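Local coordinates for protein mevalonate kinase, putative (Leishmania major, PDB 2HFU) that probably catalyses the ATP-dependent phosphorylation of (R)-mevalonate to (R)-5-phosphomevalonate, an early step of isoprenoid and sterol biosynthesis, as a GHMP-family kinase, at residues 25-30 against 281-286; 34-39 against 168-173; 79-84 against 117-122. All coordinates share one frame; numbering follows the deposited sequence.

Contact 1 (25-30 against 281-286). With MEV ((R)-mevalonate), chain C.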
loop_
_atom_site.group_PDB
_atom_site.type_symbol
_atom_site.label_atom_id
_atom_site.label_comp_id
_atom_site.label_asym_id
_atom_site.label_seq_id
_atom_site.Cartn_x
_atom_site.Cartn_y
_atom_site.Cartn_z
ATOM N N PHE A 25 -0.035 11.316 1.124
ATOM C CA PHE A 25 0.071 12.456 0.214
ATOM C C PHE A 25 0.787 12.104 -1.091
ATOM O O PHE A 25 1.747 11.357 -1.101
ATOM C CB PHE A 25 0.798 13.627 0.866
ATOM C CG PHE A 25 0.114 14.178 2.077
ATOM C CD1 PHE A 25 -0.603 15.347 2.007
ATOM C CD2 PHE A 25 0.209 13.541 3.294
ATOM C CE1 PHE A 25 -1.214 15.848 3.109
ATOM C CE2 PHE A 25 -0.412 14.060 4.399
ATOM C CZ PHE A 25 -1.120 15.203 4.302
ATOM N N GLY A 26 0.313 12.679 -2.185
ATOM C CA GLY A 26 1.135 12.877 -3.359
ATOM C C GLY A 26 0.957 11.899 -4.509
ATOM O O GLY A 26 1.705 11.934 -5.464
ATOM N N GLU A 27 -0.055 11.049 -4.440
ATOM C CA GLU A 27 -0.395 10.223 -5.594
ATOM C C GLU A 27 -0.547 11.117 -6.828
ATOM O O GLU A 27 -1.020 12.258 -6.728
ATOM C CB GLU A 27 -1.661 9.393 -5.363
ATOM C CG GLU A 27 -2.897 10.184 -4.960
ATOM C CD GLU A 27 -3.034 10.301 -3.456
ATOM O OE1 GLU A 27 -3.332 9.276 -2.807
ATOM O OE2 GLU A 27 -2.840 11.411 -2.924
ATOM N N HIS A 28 -0.107 10.589 -7.968
ATOM C CA HIS A 28 -0.138 11.268 -9.270
ATOM C C HIS A 28 0.867 12.408 -9.437
ATOM O O HIS A 28 1.550 12.484 -10.460
ATOM C CB HIS A 28 -1.555 11.712 -9.652
ATOM C CG HIS A 28 -2.475 10.571 -9.945
ATOM N ND1 HIS A 28 -2.437 9.875 -11.133
ATOM C CD2 HIS A 28 -3.442 9.989 -9.198
ATOM C CE1 HIS A 28 -3.348 8.919 -11.110
ATOM N NE2 HIS A 28 -3.969 8.965 -9.946
ATOM N N PHE A 29 0.951 13.289 -8.443
ATOM C CA PHE A 29 1.900 14.402 -8.490
ATOM C C PHE A 29 3.346 13.926 -8.361
ATOM O O PHE A 29 4.256 14.553 -8.898
ATOM C CB PHE A 29 1.576 15.453 -7.426
ATOM C CG PHE A 29 0.244 16.126 -7.631
ATOM C CD1 PHE A 29 -0.796 15.924 -6.729
ATOM C CD2 PHE A 29 0.023 16.948 -8.737
ATOM C CE1 PHE A 29 -2.034 16.534 -6.919
ATOM C CE2 PHE A 29 -1.211 17.567 -8.936
ATOM C CZ PHE A 29 -2.240 17.358 -8.024
ATOM N N VAL A 30 3.539 12.809 -7.661
ATOM C CA VAL A 30 4.860 12.202 -7.487
ATOM C C VAL A 30 5.475 11.783 -8.829
ATOM O O VAL A 30 6.700 11.801 -8.990
ATOM C CB VAL A 30 4.805 10.996 -6.500
ATOM C CG1 VAL A 30 3.935 9.861 -7.050
ATOM C CG2 VAL A 30 6.208 10.503 -6.136
ATOM N N ALA A 281 -9.735 13.563 5.122
ATOM C CA ALA A 281 -10.183 12.438 4.312
ATOM C C ALA A 281 -9.894 12.710 2.846
ATOM O O ALA A 281 -10.084 13.825 2.359
ATOM C CB ALA A 281 -11.670 12.173 4.528
ATOM N N LYS A 282 -9.431 11.681 2.144
ATOM C CA LYS A 282 -9.016 11.830 0.759
ATOM C C LYS A 282 -8.941 10.481 0.068
ATOM O O LYS A 282 -8.859 9.433 0.720
ATOM C CB LYS A 282 -7.670 12.567 0.659
ATOM C CG LYS A 282 -6.490 11.884 1.353
ATOM C CD LYS A 282 -5.206 12.672 1.156
ATOM C CE LYS A 282 -4.629 12.516 -0.253
ATOM N NZ LYS A 282 -4.133 11.136 -0.514
ATOM N N LEU A 283 -8.981 10.517 -1.259
ATOM C CA LEU A 283 -8.694 9.341 -2.054
ATOM C C LEU A 283 -7.234 8.961 -1.817
ATOM O O LEU A 283 -6.407 9.813 -1.480
ATOM C CB LEU A 283 -8.971 9.600 -3.542
ATOM C CG LEU A 283 -8.147 10.614 -4.346
ATOM C CD1 LEU A 283 -6.874 9.983 -4.903
ATOM C CD2 LEU A 283 -8.980 11.182 -5.482
ATOM N N SER A 284 -6.931 7.681 -1.972
ATOM C CA SER A 284 -5.572 7.206 -1.777
ATOM C C SER A 284 -5.159 6.321 -2.939
ATOM O O SER A 284 -5.749 5.259 -3.158
ATOM C CB SER A 284 -5.442 6.457 -0.446
ATOM O OG SER A 284 -4.129 5.945 -0.274
ATOM N N GLY A 285 -4.151 6.772 -3.681
ATOM C CA GLY A 285 -3.577 5.993 -4.771
ATOM C C GLY A 285 -4.042 6.436 -6.143
ATOM O O GLY A 285 -4.049 7.630 -6.462
ATOM N N THR A 286 -4.443 5.462 -6.952
ATOM C CA THR A 286 -4.805 5.700 -8.345
ATOM C C THR A 286 -6.050 6.573 -8.523
ATOM O O THR A 286 -6.129 7.357 -9.470
ATOM C CB THR A 286 -4.957 4.351 -9.080
ATOM O OG1 THR A 286 -3.663 3.761 -9.235
ATOM C CG2 THR A 286 -5.428 4.549 -10.521
HETATM C C8 MEV C . -0.647 4.819 -7.728
HETATM O O8 MEV C . -0.594 3.866 -6.660
HETATM C C2 MEV C . 0.162 6.060 -7.349
HETATM C C3 MEV C . 0.528 6.974 -8.527
HETATM O O7 MEV C . 1.128 8.160 -7.996
HETATM C C4 MEV C . 1.503 6.318 -9.515
HETATM C C5 MEV C . 2.923 6.153 -9.001
HETATM O O3 MEV C . 3.696 5.424 -9.655
HETATM O O4 MEV C . 3.295 6.736 -7.958
HETATM C C6 MEV C . -0.727 7.411 -9.274
#
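Glu27 meets Lys282 and Gly285 through its carboxylate. The salt bridge runs from Glu27 OE2 to Lys282 NZ, 2.7 Å, with the ammonium on the syn side and 20° out of the carboxylate plane. Glu27 OE1 takes a second, weak bond from the same nitrogen. Its anti lone pair accepts the backbone N-H of Gly285; this bond, Gly285 N to Glu27 OE1, is 2.8 Å and nearly straight. A bend at Glu27 chi2 (-91°) turns the carboxylate to the lysine. Leu283 CD1 lies 4.0 Å from Glu27 CG and packs against the aliphatic part of Glu27.

Lys282 reaches Glu27 from the opposite direction on a chain bent at its last two torsions. Lys282 NZ also donates to Leu283 O at 2.8 Å, nearly along the C=O axis, and to Leu24 O. The ammonium is therefore held by the carboxylate and by two carbonyls.

His28 makes the other cross-link. His28 NE2 donates to Thr286 O at 2.7 Å. The oxygen lies in the ring plane, but the donor stands well above the carbonyl plane. One face of this ring is covered by C6 of (R)-mevalonate, 3.4 Å above its centre. His28 N donates to mevalonate O7 at 2.7 Å. Val204 and Val208 of helix 201-214 also touch the histidine.

The contact joins the loop after strand 17-25 to strand 280-284 and the turn that follows it, beside bound mevalonate. The run from Lys282 to Thr286 is consistent with the glycine-rich third motif of GHMP kinases. The buried acid and base largely satisfy each other, which would favour the charged form of both. The bond to Thr286 implies a proton on His28 NE2 and helps to set the ring's rotation against the substrate methyl.

Contact 2 (34-39 against 168-173). With MEV ((R)-mevalonate), chain C.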
loop_
_atom_site.group_PDB
_atom_site.type_symbol
_atom_site.label_atom_id
_atom_site.label_comp_id
_atom_site.label_asym_id
_atom_site.label_seq_id
_atom_site.Cartn_x
_atom_site.Cartn_y
_atom_site.Cartn_z
ATOM N N ALA A 34 7.114 15.583 -7.603
ATOM C CA ALA A 34 6.744 16.018 -6.254
ATOM C C ALA A 34 7.023 14.940 -5.210
ATOM O O ALA A 34 7.081 13.751 -5.530
ATOM C CB ALA A 34 5.271 16.441 -6.212
ATOM N N GLU A 35 7.194 15.362 -3.962
ATOM C CA GLU A 35 7.396 14.431 -2.851
ATOM C C GLU A 35 6.077 13.803 -2.412
ATOM O O GLU A 35 5.048 14.483 -2.316
ATOM C CB GLU A 35 8.057 15.136 -1.665
ATOM C CG GLU A 35 9.435 15.710 -1.963
ATOM C CD GLU A 35 10.079 16.367 -0.755
ATOM O OE1 GLU A 35 9.441 16.440 0.316
ATOM O OE2 GLU A 35 11.232 16.820 -0.876
ATOM N N ALA A 36 6.113 12.501 -2.148
ATOM C CA ALA A 36 4.944 11.774 -1.677
ATOM C C ALA A 36 5.182 11.194 -0.287
ATOM O O ALA A 36 6.318 10.883 0.083
ATOM C CB ALA A 36 4.570 10.668 -2.657
ATOM N N ILE A 37 4.108 11.065 0.486
ATOM C CA ILE A 37 4.185 10.406 1.784
ATOM C C ILE A 37 3.385 9.108 1.734
ATOM O O ILE A 37 2.169 9.109 1.518
ATOM C CB ILE A 37 3.714 11.330 2.937
ATOM C CG1 ILE A 37 4.563 12.610 2.978
ATOM C CG2 ILE A 37 3.781 10.584 4.280
ATOM C CD1 ILE A 37 4.053 13.683 3.939
ATOM N N VAL A 38 4.097 8.003 1.915
ATOM C CA VAL A 38 3.509 6.675 1.855
ATOM C C VAL A 38 3.551 6.074 3.256
ATOM O O VAL A 38 4.562 6.194 3.962
ATOM C CB VAL A 38 4.273 5.783 0.842
ATOM C CG1 VAL A 38 3.671 4.395 0.766
ATOM C CG2 VAL A 38 4.289 6.431 -0.543
ATOM N N ALA A 39 2.453 5.440 3.663
ATOM C CA ALA A 39 2.370 4.847 4.992
ATOM C C ALA A 39 2.259 3.332 4.940
ATOM O O ALA A 39 1.274 2.787 4.441
ATOM C CB ALA A 39 1.205 5.438 5.768
ATOM N N ILE A 168 7.013 6.950 5.051
ATOM C CA ILE A 168 8.082 6.911 4.055
ATOM C C ILE A 168 7.936 8.051 3.049
ATOM O O ILE A 168 6.876 8.222 2.440
ATOM C CB ILE A 168 8.097 5.533 3.329
ATOM C CG1 ILE A 168 8.520 4.416 4.291
ATOM C CG2 ILE A 168 9.015 5.562 2.101
ATOM C CD1 ILE A 168 8.258 3.019 3.785
ATOM N N LEU A 169 9.007 8.826 2.885
ATOM C CA LEU A 169 9.061 9.852 1.851
ATOM C C LEU A 169 9.477 9.223 0.528
ATOM O O LEU A 169 10.530 8.587 0.432
ATOM C CB LEU A 169 10.021 10.978 2.238
ATOM C CG LEU A 169 9.917 12.281 1.438
ATOM C CD1 LEU A 169 8.701 13.096 1.875
ATOM C CD2 LEU A 169 11.185 13.093 1.597
ATOM N N TYR A 170 8.635 9.412 -0.482
ATOM C CA TYR A 170 8.801 8.791 -1.789
ATOM C C TYR A 170 8.847 9.871 -2.869
ATOM O O TYR A 170 7.910 10.663 -3.008
ATOM C CB TYR A 170 7.670 7.770 -2.008
ATOM C CG TYR A 170 7.222 7.484 -3.438
ATOM C CD1 TYR A 170 5.861 7.457 -3.758
ATOM C CD2 TYR A 170 8.140 7.202 -4.455
ATOM C CE1 TYR A 170 5.424 7.177 -5.051
ATOM C CE2 TYR A 170 7.714 6.925 -5.757
ATOM C CZ TYR A 170 6.352 6.916 -6.045
ATOM O OH TYR A 170 5.919 6.646 -7.325
ATOM N N ARG A 171 9.958 9.916 -3.602
ATOM C CA ARG A 171 10.113 10.854 -4.716
ATOM C C ARG A 171 10.933 10.272 -5.867
ATOM O O ARG A 171 11.751 9.372 -5.673
ATOM C CB ARG A 171 10.707 12.193 -4.247
ATOM C CG ARG A 171 12.233 12.248 -4.169
ATOM C CD ARG A 171 12.805 12.236 -2.763
ATOM N NE ARG A 171 12.783 13.562 -2.143
ATOM C CZ ARG A 171 13.485 13.908 -1.062
ATOM N NH1 ARG A 171 14.279 13.026 -0.462
ATOM N NH2 ARG A 171 13.395 15.141 -0.577
ATOM N N ARG A 172 10.696 10.797 -7.065
ATOM C CA ARG A 172 11.474 10.440 -8.246
ATOM C C ARG A 172 12.683 11.367 -8.326
ATOM O O ARG A 172 12.535 12.574 -8.529
ATOM C CB ARG A 172 10.620 10.567 -9.509
ATOM C CG ARG A 172 9.286 9.837 -9.448
ATOM C CD ARG A 172 9.345 8.374 -9.839
ATOM N NE ARG A 172 8.007 7.790 -9.910
ATOM C CZ ARG A 172 7.679 6.742 -10.658
ATOM N NH1 ARG A 172 8.589 6.149 -11.424
ATOM N NH2 ARG A 172 6.433 6.290 -10.649
ATOM N N GLN A 173 13.874 10.795 -8.160
ATOM C CA GLN A 173 15.099 11.582 -8.028
ATOM C C GLN A 173 16.323 10.916 -8.661
ATOM O O GLN A 173 16.695 9.798 -8.302
ATOM C CB GLN A 173 15.363 11.878 -6.547
ATOM C CG GLN A 173 16.595 12.725 -6.257
ATOM C CD GLN A 173 16.849 12.880 -4.767
ATOM O OE1 GLN A 173 15.922 13.135 -3.996
ATOM N NE2 GLN A 173 18.105 12.726 -4.360
HETATM C C8 MEV C . -0.647 4.819 -7.728
HETATM O O8 MEV C . -0.594 3.866 -6.660
HETATM C C2 MEV C . 0.162 6.060 -7.349
HETATM C C3 MEV C . 0.528 6.974 -8.527
HETATM O O7 MEV C . 1.128 8.160 -7.996
HETATM C C4 MEV C . 1.503 6.318 -9.515
HETATM C C5 MEV C . 2.923 6.153 -9.001
HETATM O O3 MEV C . 3.696 5.424 -9.655
HETATM O O4 MEV C . 3.295 6.736 -7.958
HETATM C C6 MEV C . -0.727 7.411 -9.274
HETATM O O HOH W 1 8.572 12.525 -7.264
#
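Tyr170 CD1 packs against two apolar side chains of the facing strand. Ala36 CB lies 3.6 Å from Tyr170 CD1, and Val38 CG2 lies 3.7 Å from the same atom. CG of Tyr170 is roughly anti to the backbone N (chi1 152°), and the ring extends past these neighbours to the substrate. There Tyr170 OH donates to the carboxylate oxygen O4 of (R)-mevalonate at 2.7 Å. Arg172 NH2 is 3.0 Å from the other oxygen, mevalonate O3, which lies near the guanidinium plane.

Glu35 and Arg171 run side by side and form a salt bridge, Arg171 NH2 to Glu35 OE2, 2.8 Å. The two flat groups are almost perpendicular, 82° apart, and the nitrogen comes from above the carboxylate plane. Leu169 CD2 covers one face of the Arg171 guanidinium. Glu35 OE1 has a second charged partner in Arg234.

Behind these side chains is an antiparallel strand pair. Ala36 with Tyr170 and Val38 with Ile168 are hydrogen-bonded pairs, each joined by two backbone bonds. Ile37 with Leu169 is the non-hydrogen-bonded pair between them. One water extends the pairing past Ala36: it donates to Ala34 O and accepts from Arg172 N.

The two strands belong to the mixed sheet that also holds strands 17-25 and 176-182. The first of these bonds to Ile37 and Ala39, the second to Leu169 and Arg171. Helix 216-239 lies against the side of Ile37 and Leu169, through Leu237 and Arg234.

Contact 3 (79-84 against 117-122)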
loop_
_atom_site.group_PDB
_atom_site.type_symbol
_atom_site.label_atom_id
_atom_site.label_comp_id
_atom_site.label_asym_id
_atom_site.label_seq_id
_atom_site.Cartn_x
_atom_site.Cartn_y
_atom_site.Cartn_z
ATOM N N ILE A 79 0.905 -16.315 -9.434
ATOM C CA ILE A 79 1.726 -17.409 -9.958
ATOM C C ILE A 79 3.026 -16.871 -10.566
ATOM O O ILE A 79 4.115 -17.332 -10.215
ATOM C CB ILE A 79 0.918 -18.262 -10.980
ATOM C CG1 ILE A 79 -0.170 -19.065 -10.255
ATOM C CG2 ILE A 79 1.840 -19.194 -11.770
ATOM C CD1 ILE A 79 -1.257 -19.634 -11.161
ATOM N N LYS A 80 2.896 -15.890 -11.459
ATOM C CA LYS A 80 4.043 -15.214 -12.068
ATOM C C LYS A 80 4.924 -14.564 -11.011
ATOM O O LYS A 80 6.147 -14.679 -11.066
ATOM C CB LYS A 80 3.585 -14.133 -13.054
ATOM C CG LYS A 80 2.782 -14.632 -14.242
ATOM C CD LYS A 80 2.517 -13.496 -15.223
ATOM N N ALA A 81 4.286 -13.893 -10.053
ATOM C CA ALA A 81 4.973 -13.126 -9.019
ATOM C C ALA A 81 5.831 -13.995 -8.102
ATOM O O ALA A 81 7.012 -13.700 -7.887
ATOM C CB ALA A 81 3.964 -12.325 -8.203
ATOM N N HIS A 82 5.227 -15.057 -7.565
ATOM C CA HIS A 82 5.934 -16.007 -6.708
ATOM C C HIS A 82 7.089 -16.675 -7.445
ATOM O O HIS A 82 8.167 -16.853 -6.877
ATOM C CB HIS A 82 4.986 -17.081 -6.169
ATOM C CG HIS A 82 4.032 -16.587 -5.125
ATOM N ND1 HIS A 82 2.946 -17.325 -4.709
ATOM C CD2 HIS A 82 3.994 -15.432 -4.420
ATOM C CE1 HIS A 82 2.289 -16.652 -3.782
ATOM N NE2 HIS A 82 2.901 -15.498 -3.592
ATOM N N GLN A 83 6.855 -17.042 -8.705
ATOM C CA GLN A 83 7.884 -17.680 -9.522
ATOM C C GLN A 83 9.058 -16.734 -9.774
ATOM O O GLN A 83 10.213 -17.165 -9.796
ATOM C CB GLN A 83 7.301 -18.213 -10.838
ATOM C CG GLN A 83 8.210 -19.198 -11.591
ATOM C CD GLN A 83 8.680 -20.359 -10.725
ATOM O OE1 GLN A 83 7.868 -21.064 -10.127
ATOM N NE2 GLN A 83 9.992 -20.559 -10.658
ATOM N N LEU A 84 8.760 -15.447 -9.939
ATOM C CA LEU A 84 9.808 -14.432 -10.091
ATOM C C LEU A 84 10.689 -14.334 -8.847
ATOM O O LEU A 84 11.913 -14.257 -8.961
ATOM C CB LEU A 84 9.211 -13.067 -10.445
ATOM C CG LEU A 84 8.794 -12.871 -11.906
ATOM C CD1 LEU A 84 7.871 -11.683 -12.032
ATOM C CD2 LEU A 84 10.001 -12.711 -12.826
ATOM N N SER A 117 2.758 -6.795 -0.282
ATOM C CA SER A 117 2.731 -7.438 1.039
ATOM C C SER A 117 2.942 -8.944 0.903
ATOM O O SER A 117 3.723 -9.545 1.651
ATOM C CB SER A 117 1.397 -7.159 1.740
ATOM O OG SER A 117 1.058 -5.782 1.658
ATOM N N ASP A 118 2.234 -9.532 -0.060
ATOM C CA ASP A 118 2.369 -10.945 -0.429
ATOM C C ASP A 118 3.824 -11.323 -0.761
ATOM O O ASP A 118 4.409 -12.169 -0.084
ATOM C CB ASP A 118 1.422 -11.256 -1.597
ATOM C CG ASP A 118 1.550 -12.685 -2.125
ATOM O OD1 ASP A 118 2.135 -13.566 -1.457
ATOM O OD2 ASP A 118 1.071 -13.013 -3.226
ATOM N N VAL A 119 4.412 -10.676 -1.768
ATOM C CA VAL A 119 5.776 -11.027 -2.194
ATOM C C VAL A 119 6.854 -10.688 -1.152
ATOM O O VAL A 119 7.904 -11.333 -1.126
ATOM C CB VAL A 119 6.166 -10.473 -3.609
ATOM C CG1 VAL A 119 5.396 -11.199 -4.713
ATOM C CG2 VAL A 119 5.972 -8.961 -3.704
ATOM N N VAL A 120 6.599 -9.689 -0.303
ATOM C CA VAL A 120 7.521 -9.372 0.794
ATOM C C VAL A 120 7.496 -10.478 1.847
ATOM O O VAL A 120 8.550 -10.970 2.262
ATOM C CB VAL A 120 7.230 -7.997 1.451
ATOM C CG1 VAL A 120 7.943 -7.868 2.794
ATOM C CG2 VAL A 120 7.642 -6.864 0.526
ATOM N N ALA A 121 6.293 -10.863 2.266
ATOM C CA ALA A 121 6.120 -11.946 3.235
ATOM C C ALA A 121 6.766 -13.235 2.721
ATOM O O ALA A 121 7.471 -13.921 3.461
ATOM C CB ALA A 121 4.647 -12.160 3.539
ATOM N N PHE A 122 6.530 -13.532 1.443
ATOM C CA PHE A 122 7.102 -14.700 0.771
ATOM C C PHE A 122 8.633 -14.660 0.740
ATOM O O PHE A 122 9.282 -15.678 0.985
ATOM C CB PHE A 122 6.521 -14.816 -0.647
ATOM C CG PHE A 122 6.979 -16.032 -1.417
ATOM C CD1 PHE A 122 7.128 -17.270 -0.795
ATOM C CD2 PHE A 122 7.221 -15.940 -2.782
ATOM C CE1 PHE A 122 7.540 -18.390 -1.518
ATOM C CE2 PHE A 122 7.629 -17.053 -3.518
ATOM C CZ PHE A 122 7.781 -18.282 -2.886
#
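Asp118 OD2 is gripped by several groups: Gln78 NE2 donates to it, the hydroxyl of Tyr150 makes a weak bond, and His82 NE2 adds another weak one. The stronger bond from the histidine goes to the other oxygen, His82 NE2 to Asp118 OD1, 3.0 Å and nearly straight. This His-carboxylate hydrogen bond ties helix 70-88 to helix 114-129, by segments that both lie in the GHMP kinase N-terminal family region. The segments run in roughly the same direction, 32° apart, with axes 10.2 Å apart. The ring and carboxylate planes are almost perpendicular, at 86°. Asp118 OD1 lies in the imidazole plane and is met on its syn side, somewhat out of the carboxylate plane.

Ala81 CB touches Val119 CG1 at 3.9 Å. Phe122 stands on the next turn after Asp118, with CG anti to the backbone N (chi1 -177°), and this carries its ring across to His82. The two rings meet obliquely, with centroids 4.8 Å apart. Phe122 also touches Cys47 and Leu49 of strand 36-52, so helix 114-129 rests on that strand. The ring edge of Phe122 points at the helix backbone, with CE2 3.4 Å from His82 O.

Contacts 1 and 2 are neighbours, with centres 11 Å apart. They meet directly: Phe25 O is 2.9 Å from Ile37 N, a probable hydrogen bond between strands 17-25 and 36-52. Both touch (R)-mevalonate, contact 1 at its O7 and methyl and contact 2 at its carboxylate. Contact 3 lies apart, its centre about 25 Å and 24 Å from those of contacts 1 and 2. Strand 36-52 runs from contact 2 to helix 114-129 of contact 3. Along the chain the contacts are nested, 3 inside 2 inside 1. Contact 1 brings the C-terminal family region to the substrate site. Contact 3 joins helices away from the mevalonate, one following the glycine-rich loop that in this family binds ATP phosphates.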